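Local coordinates for RIM-binding protein, isoform F (Drosophila melanogaster, PDB 4Z8A) that binds, through its third SH3 domain, a peptide from the voltage-gated calcium channel Cacophony, consistent with an adaptor role at the synaptic active zone, at residues A17-P23 with E36-G42; M51-Y57 with L67-L73. Where two conformers were deposited one is given. Residue numbers count along the deposited sequence, not the author numbering.

Contact 1 of 2, residues A17-P23 with E36-G42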
ATOM      1  N   ALA A  17       1.132  -1.849   8.607  1.00 12.47           N
ATOM      2  CA  ALA A  17       0.213  -2.856   8.083  1.00  9.05           C
ATOM      3  C   ALA A  17      -0.708  -3.335   9.179  1.00  8.72           C
ATOM      4  O   ALA A  17      -0.247  -3.752  10.226  1.00 10.29           O
ATOM      5  CB  ALA A  17       1.002  -4.045   7.481  1.00 12.53           C
ATOM      6  N   LEU A  18      -2.021  -3.264   8.929  1.00  9.76           N
ATOM      7  CA  LEU A  18      -3.024  -3.674   9.906  1.00 10.89           C
ATOM      8  C   LEU A  18      -3.567  -5.076   9.678  1.00 11.67           C
ATOM      9  O   LEU A  18      -4.241  -5.643  10.550  1.00 12.43           O
ATOM     10  CB  LEU A  18      -4.200  -2.675   9.893  1.00 11.65           C
ATOM     11  CG  LEU A  18      -3.802  -1.275  10.374  1.00 11.04           C
ATOM     12  CD1 LEU A  18      -5.004  -0.331  10.293  1.00 14.28           C
ATOM     13  CD2 LEU A  18      -3.272  -1.316  11.816  1.00 15.19           C
ATOM     14  N   TYR A  19      -3.262  -5.639   8.506  1.00 14.61           N
ATOM     15  CA  TYR A  19      -3.763  -6.947   8.102  1.00 12.32           C
ATOM     16  C   TYR A  19      -2.712  -7.652   7.262  1.00 11.61           C
ATOM     17  O   TYR A  19      -1.953  -6.981   6.550  1.00 13.29           O
ATOM     18  CB  TYR A  19      -5.055  -6.805   7.276  1.00 13.68           C
ATOM     19  CG  TYR A  19      -6.138  -6.084   8.036  1.00  9.68           C
ATOM     20  CD1 TYR A  19      -6.993  -6.780   8.893  1.00  9.82           C
ATOM     21  CD2 TYR A  19      -6.285  -4.709   7.934  1.00 12.27           C
ATOM     22  CE1 TYR A  19      -7.996  -6.104   9.632  1.00 10.65           C
ATOM     23  CE2 TYR A  19      -7.272  -4.038   8.667  1.00 12.12           C
ATOM     24  CZ  TYR A  19      -8.123  -4.743   9.498  1.00 14.48           C
ATOM     25  OH  TYR A  19      -9.086  -4.042  10.204  1.00 14.97           O
ATOM     26  N   ASP A  20      -2.691  -8.985   7.318  1.00 10.08           N
ATOM     27  CA  ASP A  20      -1.759  -9.753   6.477  1.00 11.98           C
ATOM     28  C   ASP A  20      -2.147  -9.597   5.026  1.00 13.85           C
ATOM     29  O   ASP A  20      -3.343  -9.611   4.719  1.00 12.43           O
ATOM     30  CB  ASP A  20      -1.782 -11.229   6.824  1.00 14.39           C
ATOM     31  CG  ASP A  20      -1.272 -11.515   8.211  1.00 18.75           C
ATOM     32  OD1 ASP A  20      -0.705 -10.617   8.860  1.00 16.24           O
ATOM     33  OD2 ASP A  20      -1.450 -12.659   8.662  1.00 20.11           O
ATOM     34  N   TYR A  21      -1.159  -9.494   4.128  1.00 12.93           N
ATOM     35  CA  TYR A  21      -1.439  -9.491   2.694  1.00 10.35           C
ATOM     36  C   TYR A  21      -0.481 -10.358   1.890  1.00 14.08           C
ATOM     37  O   TYR A  21       0.703 -10.063   1.802  1.00 15.38           O
ATOM     38  CB  TYR A  21      -1.389  -8.071   2.131  1.00 12.77           C
ATOM     39  CG  TYR A  21      -1.880  -7.934   0.702  1.00 10.89           C
ATOM     40  CD1 TYR A  21      -3.233  -8.094   0.396  1.00 11.35           C
ATOM     41  CD2 TYR A  21      -1.014  -7.574  -0.327  1.00 12.72           C
ATOM     42  CE1 TYR A  21      -3.705  -7.946  -0.899  1.00 13.62           C
ATOM     43  CE2 TYR A  21      -1.483  -7.403  -1.637  1.00 12.52           C
ATOM     44  CZ  TYR A  21      -2.825  -7.600  -1.911  1.00 12.01           C
ATOM     45  OH  TYR A  21      -3.312  -7.440  -3.172  1.00 13.49           O
ATOM     46  N   ASP A  22      -1.028 -11.418   1.307  1.00 11.83           N
ATOM     47  CA  ASP A  22      -0.327 -12.227   0.316  1.00 13.92           C
ATOM     48  C   ASP A  22      -1.092 -12.096  -0.991  1.00 11.16           C
ATOM     49  O   ASP A  22      -2.229 -12.548  -1.097  1.00 14.38           O
ATOM     50  CB  ASP A  22      -0.246 -13.680   0.779  1.00 19.24           C
ATOM     51  CG  ASP A  22       0.573 -14.556  -0.162  1.00 25.74           C
ATOM     52  OD1 ASP A  22       0.920 -14.096  -1.271  1.00 26.65           O
ATOM     53  OD2 ASP A  22       0.869 -15.704   0.217  1.00 26.17           O
ATOM     54  N   PRO A  23      -0.486 -11.449  -1.983  1.00 13.69           N
ATOM     55  CA  PRO A  23      -1.177 -11.173  -3.243  1.00 16.59           C
ATOM     56  C   PRO A  23      -1.748 -12.443  -3.861  1.00 14.32           C
ATOM     57  O   PRO A  23      -2.802 -12.367  -4.471  1.00 15.07           O
ATOM     58  CB  PRO A  23      -0.079 -10.570  -4.127  1.00 13.93           C
ATOM     59  CG  PRO A  23       0.940 -10.036  -3.152  1.00 19.08           C
ATOM     60  CD  PRO A  23       0.883 -10.901  -1.953  1.00 19.99           C
ATOM     61  N   GLU A  36       3.123  -6.706  -6.798  1.00  8.14           N
ATOM     62  CA  GLU A  36       2.658  -6.394  -5.432  1.00 10.11           C
ATOM     63  C   GLU A  36       3.560  -7.004  -4.355  1.00 16.06           C
ATOM     64  O   GLU A  36       4.224  -8.020  -4.564  1.00 15.94           O
ATOM     65  CB  GLU A  36       1.198  -6.852  -5.245  1.00 10.32           C
ATOM     66  CG  GLU A  36       0.258  -6.125  -6.183  1.00 11.98           C
ATOM     67  CD  GLU A  36      -1.199  -6.567  -6.072  1.00 12.57           C
ATOM     68  OE1 GLU A  36      -1.536  -7.298  -5.128  1.00 11.97           O
ATOM     69  OE2 GLU A  36      -1.975  -6.195  -6.971  1.00 11.04           O
ATOM     70  N   LEU A  37       3.597  -6.337  -3.209  1.00 11.02           N
ATOM     71  CA  LEU A  37       4.437  -6.714  -2.088  1.00 15.74           C
ATOM     72  C   LEU A  37       3.648  -7.543  -1.065  1.00 18.22           C
ATOM     73  O   LEU A  37       2.473  -7.256  -0.803  1.00 22.68           O
ATOM     74  CB  LEU A  37       5.002  -5.435  -1.452  1.00 15.88           C
ATOM     75  CG  LEU A  37       6.114  -5.431  -0.414  1.00 26.60           C
ATOM     76  CD1 LEU A  37       7.338  -6.111  -0.967  1.00 26.13           C
ATOM     77  CD2 LEU A  37       6.436  -3.979  -0.068  1.00 20.20           C
ATOM     78  N   CYS A  38       4.282  -8.593  -0.539  1.00 15.22           N
ATOM     79  CA  CYS A  38       3.719  -9.388   0.545  0.53 14.47           C
ATOM     80  C   CYS A  38       4.082  -8.783   1.913  1.00 13.36           C
ATOM     81  O   CYS A  38       5.193  -8.312   2.095  1.00 16.09           O
ATOM     82  CB  CYS A  38       4.247 -10.820   0.435  0.53 20.70           C
ATOM     83  SG  CYS A  38       3.491 -12.017   1.519  0.53 27.22           S
ATOM     84  N   PHE A  39       3.157  -8.804   2.878  1.00 11.55           N
ATOM     85  CA  PHE A  39       3.507  -8.320   4.216  1.00 10.16           C
ATOM     86  C   PHE A  39       2.583  -8.879   5.289  1.00 12.95           C
ATOM     87  O   PHE A  39       1.554  -9.482   4.977  1.00 13.25           O
ATOM     88  CB  PHE A  39       3.498  -6.780   4.270  1.00 12.79           C
ATOM     89  CG  PHE A  39       2.212  -6.148   3.781  1.00 10.79           C
ATOM     90  CD1 PHE A  39       1.144  -5.968   4.635  1.00 10.95           C
ATOM     91  CD2 PHE A  39       2.081  -5.747   2.458  1.00 10.01           C
ATOM     92  CE1 PHE A  39      -0.020  -5.386   4.192  1.00 13.43           C
ATOM     93  CE2 PHE A  39       0.937  -5.166   2.011  1.00 13.65           C
ATOM     94  CZ  PHE A  39      -0.130  -4.985   2.884  1.00 13.09           C
ATOM     95  N   LYS A  40       2.969  -8.670   6.549  0.66 13.66           N
ATOM     96  CA  LYS A  40       2.220  -9.176   7.701  0.66 14.37           C
ATOM     97  C   LYS A  40       1.799  -8.049   8.629  0.66 12.23           C
ATOM     98  O   LYS A  40       2.447  -7.005   8.713  0.66 12.02           O
ATOM     99  CB  LYS A  40       3.055 -10.200   8.476  0.66 15.61           C
ATOM    100  CG  LYS A  40       3.419 -11.456   7.658  0.66 16.57           C
ATOM    101  CD  LYS A  40       2.220 -12.373   7.464  0.66 15.43           C
ATOM    102  CE  LYS A  40       2.636 -13.688   6.801  0.66 27.11           C
ATOM    103  NZ  LYS A  40       1.547 -14.698   6.824  0.66 32.56           N
ATOM    104  N   THR A  41       0.702  -8.270   9.337  1.00 13.91           N
ATOM    105  CA  THR A  41       0.238  -7.311  10.333  1.00  9.23           C
ATOM    106  C   THR A  41       1.370  -6.835  11.251  1.00  9.60           C
ATOM    107  O   THR A  41       2.136  -7.648  11.746  1.00 13.94           O
ATOM    108  CB  THR A  41      -0.841  -7.949  11.186  1.00 11.20           C
ATOM    109  OG1 THR A  41      -1.920  -8.357  10.343  1.00 13.23           O
ATOM    110  CG2 THR A  41      -1.364  -6.973  12.279  1.00 11.86           C
ATOM    111  N   GLY A  42       1.464  -5.530  11.479  1.00 12.70           N
ATOM    112  CA  GLY A  42       2.494  -5.013  12.386  1.00 10.48           C
ATOM    113  C   GLY A  42       3.787  -4.614  11.691  1.00 11.32           C
ATOM    114  O   GLY A  42       4.597  -3.891  12.275  1.00 14.08           O
TER

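Contact 2 of 2, residues M51-Y57 with L67-L73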
ATOM      1  N   MET A  51      -0.605   7.637  -3.547  1.00 13.55           N
ATOM      2  CA  MET A  51      -1.215   6.414  -4.070  1.00 14.06           C
ATOM      3  C   MET A  51      -1.515   6.604  -5.555  1.00 17.80           C
ATOM      4  O   MET A  51      -1.711   7.721  -6.022  1.00 18.02           O
ATOM      5  CB  MET A  51      -2.484   6.027  -3.291  1.00 22.33           C
ATOM      6  CG  MET A  51      -3.720   6.853  -3.554  1.00 21.88           C
ATOM      7  SD  MET A  51      -5.222   6.149  -2.782  1.00 21.90           S
ATOM      8  CE  MET A  51      -4.799   6.155  -1.039  1.00 17.92           C
ATOM      9  N   ASP A  52      -1.519   5.514  -6.306  1.00 15.87           N
ATOM     10  CA  ASP A  52      -1.840   5.620  -7.727  1.00 14.05           C
ATOM     11  C   ASP A  52      -3.352   5.671  -7.896  1.00 14.74           C
ATOM     12  O   ASP A  52      -4.102   5.622  -6.915  1.00 16.73           O
ATOM     13  CB  ASP A  52      -1.201   4.469  -8.562  1.00 18.82           C
ATOM     14  CG  ASP A  52      -1.723   3.073  -8.201  1.00 17.27           C
ATOM     15  OD1 ASP A  52      -2.844   2.942  -7.654  1.00 16.89           O
ATOM     16  OD2 ASP A  52      -1.011   2.084  -8.535  1.00 17.60           O
ATOM     17  N   GLU A  53      -3.813   5.780  -9.139  1.00 18.31           N
ATOM     18  CA  GLU A  53      -5.232   5.951  -9.377  1.00 19.76           C
ATOM     19  C   GLU A  53      -6.060   4.722  -8.997  1.00 19.00           C
ATOM     20  O   GLU A  53      -7.279   4.816  -8.892  1.00 18.45           O
ATOM     21  CB  GLU A  53      -5.473   6.332 -10.837  1.00 28.48           C
ATOM     22  CG  GLU A  53      -4.888   5.381 -11.847  1.00 45.16           C
ATOM     23  CD  GLU A  53      -5.114   5.847 -13.276  1.00 58.15           C
ATOM     24  OE1 GLU A  53      -5.869   6.826 -13.478  1.00 64.38           O
ATOM     25  OE2 GLU A  53      -4.535   5.237 -14.197  1.00 65.82           O
ATOM     26  N   ASP A  54      -5.403   3.592  -8.743  1.00 12.16           N
ATOM     27  CA  ASP A  54      -6.104   2.368  -8.362  1.00 12.01           C
ATOM     28  C   ASP A  54      -6.125   2.142  -6.862  1.00 17.42           C
ATOM     29  O   ASP A  54      -6.764   1.212  -6.374  1.00 18.05           O
ATOM     30  CB  ASP A  54      -5.467   1.156  -9.039  1.00 15.63           C
ATOM     31  CG  ASP A  54      -5.471   1.270 -10.550  1.00 17.67           C
ATOM     32  OD1 ASP A  54      -6.499   1.705 -11.116  1.00 21.68           O
ATOM     33  OD2 ASP A  54      -4.447   0.926 -11.157  1.00 18.07           O
ATOM     34  N   GLY A  55      -5.411   2.988  -6.128  1.00 13.51           N
ATOM     35  CA  GLY A  55      -5.365   2.848  -4.691  1.00 11.36           C
ATOM     36  C   GLY A  55      -4.127   2.204  -4.098  1.00 13.19           C
ATOM     37  O   GLY A  55      -4.093   1.917  -2.901  1.00 12.77           O
ATOM     38  N   PHE A  56      -3.099   1.972  -4.909  1.00 10.60           N
ATOM     39  CA  PHE A  56      -1.887   1.318  -4.414  1.00 10.60           C
ATOM     40  C   PHE A  56      -0.750   2.299  -4.165  1.00 14.10           C
ATOM     41  O   PHE A  56      -0.597   3.276  -4.903  1.00 12.23           O
ATOM     42  CB  PHE A  56      -1.408   0.239  -5.412  1.00 12.21           C
ATOM     43  CG  PHE A  56      -2.287  -0.988  -5.425  1.00 12.73           C
ATOM     44  CD1 PHE A  56      -3.481  -0.982  -6.114  1.00 10.31           C
ATOM     45  CD2 PHE A  56      -1.942  -2.115  -4.699  1.00 11.27           C
ATOM     46  CE1 PHE A  56      -4.309  -2.086  -6.092  1.00 12.15           C
ATOM     47  CE2 PHE A  56      -2.744  -3.234  -4.694  1.00 13.06           C
ATOM     48  CZ  PHE A  56      -3.953  -3.205  -5.376  1.00  9.82           C
ATOM     49  N   TYR A  57       0.044   2.035  -3.130  1.00 11.85           N
ATOM     50  CA  TYR A  57       1.272   2.810  -2.900  1.00 12.67           C
ATOM     51  C   TYR A  57       2.460   2.039  -3.423  1.00 10.56           C
ATOM     52  O   TYR A  57       2.467   0.826  -3.324  1.00 12.06           O
ATOM     53  CB  TYR A  57       1.524   3.059  -1.424  1.00 10.62           C
ATOM     54  CG  TYR A  57       0.488   3.925  -0.722  1.00 13.11           C
ATOM     55  CD1 TYR A  57       0.406   5.281  -0.978  1.00 17.67           C
ATOM     56  CD2 TYR A  57      -0.364   3.384   0.230  1.00 12.60           C
ATOM     57  CE1 TYR A  57      -0.524   6.084  -0.316  1.00 16.46           C
ATOM     58  CE2 TYR A  57      -1.295   4.175   0.882  1.00 12.40           C
ATOM     59  CZ  TYR A  57      -1.374   5.518   0.595  1.00 15.51           C
ATOM     60  OH  TYR A  57      -2.291   6.313   1.262  1.00 17.62           O
ATOM     61  N   LEU A  67       4.040  -2.707  -5.109  1.00 11.09           N
ATOM     62  CA  LEU A  67       2.807  -2.011  -4.809  1.00  9.60           C
ATOM     63  C   LEU A  67       2.087  -2.661  -3.624  1.00 10.03           C
ATOM     64  O   LEU A  67       2.042  -3.884  -3.497  1.00 13.31           O
ATOM     65  CB  LEU A  67       1.897  -1.996  -6.045  1.00 13.56           C
ATOM     66  CG  LEU A  67       2.450  -1.255  -7.269  1.00 17.63           C
ATOM     67  CD1 LEU A  67       1.514  -1.434  -8.464  1.00 16.38           C
ATOM     68  CD2 LEU A  67       2.664   0.223  -6.988  1.00 17.27           C
ATOM     69  N   VAL A  68       1.514  -1.816  -2.771  1.00 11.22           N
ATOM     70  CA  VAL A  68       0.761  -2.270  -1.600  1.00 10.05           C
ATOM     71  C   VAL A  68      -0.632  -1.625  -1.570  1.00 11.75           C
ATOM     72  O   VAL A  68      -0.790  -0.448  -1.889  1.00 11.31           O
ATOM     73  CB  VAL A  68       1.525  -1.956  -0.294  1.00 18.26           C
ATOM     74  CG1 VAL A  68       2.875  -2.630  -0.303  1.00 13.90           C
ATOM     75  CG2 VAL A  68       1.707  -0.476  -0.132  1.00 17.70           C
ATOM     76  N   PRO A  69      -1.656  -2.412  -1.221  1.00 13.09           N
ATOM     77  CA  PRO A  69      -3.031  -1.887  -1.183  1.00 10.53           C
ATOM     78  C   PRO A  69      -3.254  -0.937  -0.000  1.00 11.38           C
ATOM     79  O   PRO A  69      -3.058  -1.326   1.143  1.00 12.72           O
ATOM     80  CB  PRO A  69      -3.894  -3.150  -1.021  1.00 12.75           C
ATOM     81  CG  PRO A  69      -3.035  -4.119  -0.324  1.00 13.49           C
ATOM     82  CD  PRO A  69      -1.579  -3.816  -0.777  1.00 14.93           C
ATOM     83  N   SER A  70      -3.661   0.292  -0.290  1.00  9.73           N
ATOM     84  CA  SER A  70      -3.792   1.315   0.746  1.00 12.79           C
ATOM     85  C   SER A  70      -4.756   0.898   1.850  1.00 12.67           C
ATOM     86  O   SER A  70      -4.601   1.304   2.997  1.00 10.23           O
ATOM     87  CB  SER A  70      -4.246   2.629   0.118  1.00 12.55           C
ATOM     88  OG  SER A  70      -5.498   2.464  -0.551  1.00 11.55           O
ATOM     89  N   ASN A  71      -5.743   0.066   1.514  1.00 10.56           N
ATOM     90  CA  ASN A  71      -6.783  -0.253   2.463  1.00 12.78           C
ATOM     91  C   ASN A  71      -6.361  -1.315   3.472  1.00 10.73           C
ATOM     92  O   ASN A  71      -7.126  -1.631   4.358  1.00 10.97           O
ATOM     93  CB  ASN A  71      -8.097  -0.638   1.749  1.00 12.54           C
ATOM     94  CG  ASN A  71      -7.955  -1.790   0.772  1.00 12.61           C
ATOM     95  OD1 ASN A  71      -6.874  -2.077   0.270  1.00 12.54           O
ATOM     96  ND2 ASN A  71      -9.084  -2.453   0.479  1.00 11.60           N
ATOM     97  N   PHE A  72      -5.121  -1.811   3.379  1.00  9.90           N
ATOM     98  CA  PHE A  72      -4.614  -2.752   4.362  1.00  9.46           C
ATOM     99  C   PHE A  72      -3.708  -2.064   5.392  1.00  8.66           C
ATOM    100  O   PHE A  72      -3.219  -2.707   6.313  1.00 10.20           O
ATOM    101  CB  PHE A  72      -3.843  -3.895   3.682  1.00  9.34           C
ATOM    102  CG  PHE A  72      -4.726  -5.026   3.222  1.00  8.84           C
ATOM    103  CD1 PHE A  72      -5.702  -4.801   2.273  1.00 11.40           C
ATOM    104  CD2 PHE A  72      -4.547  -6.308   3.719  1.00 10.65           C
ATOM    105  CE1 PHE A  72      -6.538  -5.833   1.849  1.00  9.64           C
ATOM    106  CE2 PHE A  72      -5.364  -7.352   3.291  1.00 13.36           C
ATOM    107  CZ  PHE A  72      -6.365  -7.110   2.360  1.00 13.99           C
ATOM    108  N   LEU A  73      -3.482  -0.767   5.201  1.00 11.19           N
ATOM    109  CA  LEU A  73      -2.538   0.006   6.019  1.00  8.07           C
ATOM    110  C   LEU A  73      -3.270   0.984   6.906  1.00 10.81           C
ATOM    111  O   LEU A  73      -4.408   1.336   6.621  1.00 10.36           O
ATOM    112  CB  LEU A  73      -1.569   0.783   5.125  1.00  8.91           C
ATOM    113  CG  LEU A  73      -0.907  -0.098   4.065  1.00  8.39           C
ATOM    114  CD1 LEU A  73      -0.014   0.769   3.177  1.00 10.74           C
ATOM    115  CD2 LEU A  73      -0.097  -1.245   4.683  1.00 10.58           C
TER

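Contact 1 of 2, residues A17-P23 with E36-G42
Residues 17-23 and 36-42 are the two ends of the RT loop of this SH3 domain, between strands 12-16 and 44-48. Residues 17-21 are its ALYDY motif: Y19 OH hydrogen-bonds to the bound peptide's backbone and Y21 packs on an apolar peptide side chain. E36 OE1 accepts a hydrogen bond from Y21 OH at 2.6 Å; outside the two segments, E36 OE2 pairs with a basic peptide side chain in a salt bridge. L37 points away from 17-23, and its side chain touches V64 and V68. C38 CB lies 4.1 Å from P23 CD. F39 forms the one antiparallel bridge, a hydrogen-bonded pair with Y21: Y21 N to F39 O is 2.8 Å and F39 N to Y21 O 3.0 Å. Its ring receives a CH-pi contact, Y21 CB lying 3.7 Å from the F39 centroid, while A17 CB approaches F39 CD1 at 3.4 Å. K40 NZ stays 4.1 Å from D20 OD2, beyond salt-bridge range. D20 OD1 holds T41 twice, through T41 N at 2.8 Å and T41 OG1 at 3.0 Å. G42 has phi 93°, where a CB would jam against the preceding carbonyl; G42 N donates to A17 O at 2.8 Å, N-H...O angle 178°.

Contact 2 of 2, residues M51-Y57 with L67-L73
Y57 lays its ring beside S70, V68 and L73: Y57 CE2 comes within 3.4 Å of S70 CB and Y57 CD2 within 4.0 Å of L73 CD1, while V68 CG2 lies at the ring edge, near its plane, and 3.8 Å from Y57 CB. M15 of strand 12-16 also touches both Y57 and L73. Beneath these side chains the backbones pair. Y57 and V68 form an antiparallel hydrogen-bonded pair, CA atoms 5.3 Å apart, with Y57 N to V68 O and V68 N to Y57 O both 2.9 Å. The next pair, F56 with P69, is non-hydrogen-bonded, as suits a proline that lacks an amide hydrogen; its CA atoms are 4.7 Å apart, and F56 CA lies 3.3 Å from V68 O in a CA-H...O contact.

These strands, 56-61 and 64-69, make the distal hairpin of the SH3 fold, which runs into the 3-10 turn 70-72. F56 and P69 project to the sheet face that does not carry Y57 and V68, with F56 CE2 3.8 Å from P69 CB. There the F56 ring makes a cation-pi contact with a basic side chain of the bound peptide; from the 3-10 segment, N71 ND2 hydrogen-bonds to the peptide backbone and to a polar peptide side chain.

In the n-Src loop, D52 to G55 is a type I turn, reinforced by an Asx turn in which D52 OD1 accepts from D54 N at 2.9 Å; the same oxygen takes F56 N, also at 2.9 Å. G55 has phi 102°, a conformation suited to glycine, and G55 O receives S70 OG at 2.8 Å and S70 N at 3.1 Å.

How the contacts relate
Contact 1 joins the irregular arms of the RT loop, whereas contact 2 joins regular sheet strands of the distal hairpin and the turns at their ends. Contact 2 lies deeper, its centre about 5 Å from the centre of the chain, against about 10 Å for contact 1, yet contact 1 buries more surface, 648 against 430 Å². Both are partly buried. Contact 1 is richer in side-chain polar bonds across its segments, while S70 supplies the one such bond in contact 2. Their centres are about 12 Å apart, and the elements meet directly: L37 N to L67 O and L18 N to F72 O are probable hydrogen bonds, each 2.9 Å. Both contribute aromatic residues to peptide binding.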